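Fructooligosaccharide ABC transporter substrate-binding protein FusA (Streptococcus pneumoniae, PDB 5G5Y) binds short- and long-chain fructooligosaccharides, preferring tetrasaccharides and larger, as the solute-binding component of the FusABC-MsmK import complex. Local coordinates at residues R235-E239 with K240-D244; T396-D399 with D400-W403. All blocks are in the same frame, centred on the assembly; numbering follows the deposited sequence.

Overall arrangement
The two contacts lie at opposite kinds of helix end in this solute-binding protein. Contact 1 closes the C-terminal end of helix 225-239, about 30 Å from the centre of the chain, whereas contact 2 opens helix 399-412 at its N-terminus, about 16 Å from that centre. They share no element, and their nearest atoms are about 20 Å apart. Contact 1 is partly buried: L237, L242 and I243 are buried beside a helix end closed by backbone bonds and waters. Contact 2 lies at the surface, where a methionine, a proline and an alanine meet beside acidic groups. Its P398 side chain comes within about 4 Å of that of W340, a substrate-binding residue.

Contact 1 of 2, residues R235-E239 with K240-D244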
loop_
_atom_site.group_PDB
_atom_site.type_symbol
_atom_site.label_atom_id
_atom_site.label_comp_id
_atom_site.label_asym_id
_atom_site.label_seq_id
_atom_site.Cartn_x
_atom_site.Cartn_y
_atom_site.Cartn_z
ATOM N N ARG A 235 4.690 26.712 -4.353
ATOM C CA ARG A 235 5.264 28.028 -3.924
ATOM C C ARG A 235 4.309 29.229 -4.164
ATOM O O ARG A 235 4.179 30.104 -3.312
ATOM C CB ARG A 235 6.605 28.263 -4.577
ATOM C CG ARG A 235 7.188 29.651 -4.356
ATOM C CD ARG A 235 7.470 29.954 -2.903
ATOM N NE ARG A 235 7.952 31.336 -2.741
ATOM C CZ ARG A 235 8.230 31.919 -1.574
ATOM N NH1 ARG A 235 8.105 31.270 -0.439
ATOM N NH2 ARG A 235 8.627 33.190 -1.549
ATOM N N GLN A 236 3.679 29.268 -5.320
ATOM C CA GLN A 236 2.636 30.262 -5.600
ATOM C C GLN A 236 1.539 30.230 -4.567
ATOM O O GLN A 236 1.147 31.291 -4.074
ATOM C CB GLN A 236 2.003 30.065 -6.967
ATOM C CG GLN A 236 2.848 30.431 -8.162
ATOM C CD GLN A 236 2.078 30.139 -9.459
ATOM O OE1 GLN A 236 2.164 29.043 -10.015
ATOM N NE2 GLN A 236 1.281 31.099 -9.901
ATOM N N LEU A 237 1.063 29.033 -4.202
ATOM C CA LEU A 237 0.073 28.925 -3.128
ATOM C C LEU A 237 0.594 29.473 -1.821
ATOM O O LEU A 237 -0.152 30.175 -1.110
ATOM C CB LEU A 237 -0.404 27.483 -2.880
ATOM C CG LEU A 237 -0.925 26.751 -4.093
ATOM C CD1 LEU A 237 -1.418 25.345 -3.699
ATOM C CD2 LEU A 237 -2.002 27.538 -4.804
ATOM N N GLN A 238 1.838 29.153 -1.477
ATOM C CA GLN A 238 2.424 29.648 -0.252
ATOM C C GLN A 238 2.485 31.190 -0.264
ATOM O O GLN A 238 2.167 31.832 0.747
ATOM C CB GLN A 238 3.835 29.082 -0.048
ATOM C CG GLN A 238 4.586 29.599 1.184
ATOM C CD GLN A 238 3.986 29.185 2.509
ATOM O OE1 GLN A 238 3.174 28.251 2.606
ATOM N NE2 GLN A 238 4.420 29.860 3.559
ATOM N N GLU A 239 2.934 31.764 -1.374
ATOM C CA GLU A 239 3.117 33.235 -1.470
ATOM C C GLU A 239 1.776 33.953 -1.339
ATOM O O GLU A 239 1.719 35.054 -0.793
ATOM C CB GLU A 239 3.756 33.613 -2.788
ATOM C CG GLU A 239 5.229 33.258 -2.901
ATOM C CD GLU A 239 5.785 33.560 -4.292
ATOM O OE1 GLU A 239 5.059 34.098 -5.128
ATOM O OE2 GLU A 239 6.962 33.290 -4.571
ATOM N N LYS A 240 0.712 33.328 -1.839
ATOM C CA LYS A 240 -0.644 33.873 -1.701
ATOM C C LYS A 240 -1.324 33.647 -0.357
ATOM O O LYS A 240 -2.487 33.964 -0.220
ATOM C CB LYS A 240 -1.499 33.364 -2.842
ATOM C CG LYS A 240 -1.004 33.884 -4.182
ATOM C CD LYS A 240 -1.710 33.210 -5.328
ATOM C CE LYS A 240 -0.982 33.402 -6.647
ATOM N NZ LYS A 240 -1.293 34.731 -7.232
ATOM N N GLY A 241 -0.618 33.088 0.624
ATOM C CA GLY A 241 -1.188 32.785 1.947
ATOM C C GLY A 241 -2.256 31.711 1.941
ATOM O O GLY A 241 -3.175 31.720 2.765
ATOM N N LEU A 242 -2.153 30.767 1.011
ATOM C CA LEU A 242 -3.218 29.779 0.843
ATOM C C LEU A 242 -2.926 28.467 1.558
ATOM O O LEU A 242 -3.851 27.653 1.724
ATOM C CB LEU A 242 -3.462 29.559 -0.644
ATOM C CG LEU A 242 -3.870 30.793 -1.457
ATOM C CD1 LEU A 242 -3.919 30.508 -2.968
ATOM C CD2 LEU A 242 -5.209 31.354 -0.971
ATOM N N ILE A 243 -1.681 28.250 2.005
ATOM C CA ILE A 243 -1.295 27.007 2.653
ATOM C C ILE A 243 -1.423 27.132 4.163
ATOM O O ILE A 243 -1.051 28.154 4.743
ATOM C CB ILE A 243 0.159 26.557 2.282
ATOM C CG1 ILE A 243 0.291 26.390 0.754
ATOM C CG2 ILE A 243 0.503 25.256 2.990
ATOM C CD1 ILE A 243 1.656 25.891 0.275
ATOM N N ASP A 244 -1.979 26.086 4.775
ATOM C CA ASP A 244 -1.940 25.861 6.208
ATOM C C ASP A 244 -0.591 26.263 6.814
ATOM O O ASP A 244 0.445 25.692 6.470
ATOM C CB ASP A 244 -2.246 24.356 6.474
ATOM C CG ASP A 244 -2.634 24.056 7.909
ATOM O OD1 ASP A 244 -2.207 24.806 8.805
ATOM O OD2 ASP A 244 -3.331 23.029 8.159
HETATM O O HOH W 1 0.547 30.205 2.972
HETATM O O HOH W 2 2.905 26.693 5.180
#
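The backbone O of Q238 is held by G241 N at 3.1 Å, and water 1 is a second donor 3.2 Å from Q238 O, its protons perhaps shared with other acceptors; the water also accepts from I243 N. The G241 bond belongs to a Schellman motif that ends helix 225-239. Its companion runs from L242 N to L237 O over 3.0 Å, and G241, at positive phi (66°), is the C-prime residue. G241 N reaches Q238 O from above the carbonyl plane. One step earlier, K240 N donates to Q236 O, and the K240 side chain folds back over the same oxygen, its CG 3.4 Å from Q236 O.

L237 CD2 lies 4.0 Å from L242 CD1, the two side chains crossing at about a right angle. I243 lays CG1 against L237 CB at 3.9 Å. L237 and L242 also touch helix 157-169, at I161 and L164, while L237 and I243 touch F183 of strand 181-183, joining the helix end to its neighbours. R235 NE donates to E239 OE2 at 2.9 Å within a salt bridge, meeting the carboxylate on its anti side, while E239 CG lies over the rim of one guanidinium face. The Q238 chain, bent at chi2 (66°), swings its amide across I243, bringing OE1 to 3.5 Å from I243 CB. Water 2 links Q238 OE1 to D244 O, donating to both.

Contact 2 of 2, residues T396-D399 with D400-W403; sequences TMPD and DAKW
M397 and P398 meet A401 and K402 where the loop runs into helix 399-412, with P398 at the N-cap position. The P398 side chain lies about 4 Å from that of W340, a substrate-binding residue, so this helix start borders the sugar site. Apolar contact comes first. M397 CG rests 3.9 Å from A401 CB, and P398 CB approaches that same methyl more loosely. With CG anti to the M397 backbone nitrogen (chi1 -167°), the thioether extends alongside the helix and sets SD 3.6 Å from K402 CA. A bend at chi3 turns the terminal methyl aside. Beyond the contact, M397 also touches L125 and Y391.

Backbone hydrogen bonds form the first turn. K402 N donates to P398 O at 3.0 Å, and W403 N donates to D399 O at the same length with an N-H...O angle of 166°. P398, whose ring nitrogen carries no hydrogen, offers no N-H, but its carbonyl is engaged at once.

The side-chain polar contacts are slighter. D400 curls back with chi1 near 59°, and its OD1 comes 3.5 Å from P398 CB. A401 N donates a weak bond to the same D400 OD1 at 2.9 Å. The K402 ammonium leads away to a salt bridge with D406.

D399 and D400 thus put two carboxylates at a helix N-terminus, where the partial positive charge of the first turn would probably favour their ionised form.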
loop_
_atom_site.group_PDB
_atom_site.type_symbol
_atom_site.label_atom_id
_atom_site.label_comp_id
_atom_site.label_asym_id
_atom_site.label_seq_id
_atom_site.Cartn_x
_atom_site.Cartn_y
_atom_site.Cartn_z
ATOM N N THR A 396 -17.871 -11.064 -1.624
ATOM C CA THR A 396 -18.003 -9.638 -1.808
ATOM C C THR A 396 -16.706 -8.916 -1.481
ATOM O O THR A 396 -15.880 -9.399 -0.721
ATOM C CB THR A 396 -19.125 -9.064 -0.909
ATOM O OG1 THR A 396 -18.933 -9.496 0.440
ATOM C CG2 THR A 396 -20.464 -9.526 -1.399
ATOM N N MET A 397 -16.555 -7.727 -2.059
ATOM C CA MET A 397 -15.539 -6.763 -1.651
ATOM C C MET A 397 -15.985 -5.991 -0.417
ATOM O O MET A 397 -17.119 -5.649 -0.314
ATOM C CB MET A 397 -15.368 -5.754 -2.789
ATOM C CG MET A 397 -14.165 -4.885 -2.660
ATOM S SD MET A 397 -13.984 -3.894 -4.147
ATOM C CE MET A 397 -13.446 -5.093 -5.350
ATOM N N PRO A 398 -15.074 -5.658 0.491
ATOM C CA PRO A 398 -15.412 -4.726 1.546
ATOM C C PRO A 398 -15.995 -3.414 0.982
ATOM O O PRO A 398 -15.508 -2.906 -0.042
ATOM C CB PRO A 398 -14.076 -4.462 2.236
ATOM C CG PRO A 398 -13.229 -5.613 1.875
ATOM C CD PRO A 398 -13.663 -6.071 0.541
ATOM N N ASP A 399 -17.048 -2.911 1.626
ATOM C CA ASP A 399 -17.774 -1.732 1.126
ATOM C C ASP A 399 -16.871 -0.499 0.944
ATOM O O ASP A 399 -17.031 0.218 -0.021
ATOM C CB ASP A 399 -18.900 -1.304 2.079
ATOM C CG ASP A 399 -20.084 -2.245 2.071
ATOM O OD1 ASP A 399 -20.229 -3.082 1.148
ATOM O OD2 ASP A 399 -20.889 -2.110 3.014
ATOM N N ASP A 400 -15.992 -0.250 1.894
ATOM C CA ASP A 400 -15.096 0.894 1.813
ATOM C C ASP A 400 -14.111 0.782 0.650
ATOM O O ASP A 400 -13.819 1.786 -0.003
ATOM C CB ASP A 400 -14.389 1.204 3.132
ATOM C CG ASP A 400 -13.545 0.052 3.664
ATOM O OD1 ASP A 400 -13.608 -1.094 3.153
ATOM O OD2 ASP A 400 -12.816 0.313 4.645
ATOM N N ALA A 401 -13.648 -0.440 0.375
ATOM C CA ALA A 401 -12.765 -0.671 -0.769
ATOM C C ALA A 401 -13.500 -0.441 -2.065
ATOM O O ALA A 401 -12.967 0.182 -2.993
ATOM C CB ALA A 401 -12.185 -2.064 -0.747
ATOM N N LYS A 402 -14.725 -0.961 -2.144
ATOM C CA LYS A 402 -15.537 -0.799 -3.342
ATOM C C LYS A 402 -15.768 0.680 -3.629
ATOM O O LYS A 402 -15.663 1.121 -4.774
ATOM C CB LYS A 402 -16.854 -1.545 -3.217
ATOM C CG LYS A 402 -17.829 -1.371 -4.373
ATOM C CD LYS A 402 -17.234 -1.805 -5.703
ATOM C CE LYS A 402 -18.294 -1.883 -6.800
ATOM N NZ LYS A 402 -17.654 -1.819 -8.152
ATOM N N TRP A 403 -16.150 1.417 -2.604
ATOM C CA TRP A 403 -16.374 2.864 -2.719
ATOM C C TRP A 403 -15.125 3.573 -3.299
ATOM O O TRP A 403 -15.235 4.297 -4.265
ATOM C CB TRP A 403 -16.716 3.415 -1.360
ATOM C CG TRP A 403 -16.887 4.891 -1.283
ATOM C CD1 TRP A 403 -18.013 5.628 -1.639
ATOM C CD2 TRP A 403 -15.945 5.827 -0.768
ATOM N NE1 TRP A 403 -17.791 6.959 -1.358
ATOM C CE2 TRP A 403 -16.531 7.105 -0.847
ATOM C CE3 TRP A 403 -14.647 5.711 -0.257
ATOM C CZ2 TRP A 403 -15.861 8.263 -0.405
ATOM C CZ3 TRP A 403 -13.989 6.842 0.147
ATOM C CH2 TRP A 403 -14.593 8.111 0.058
#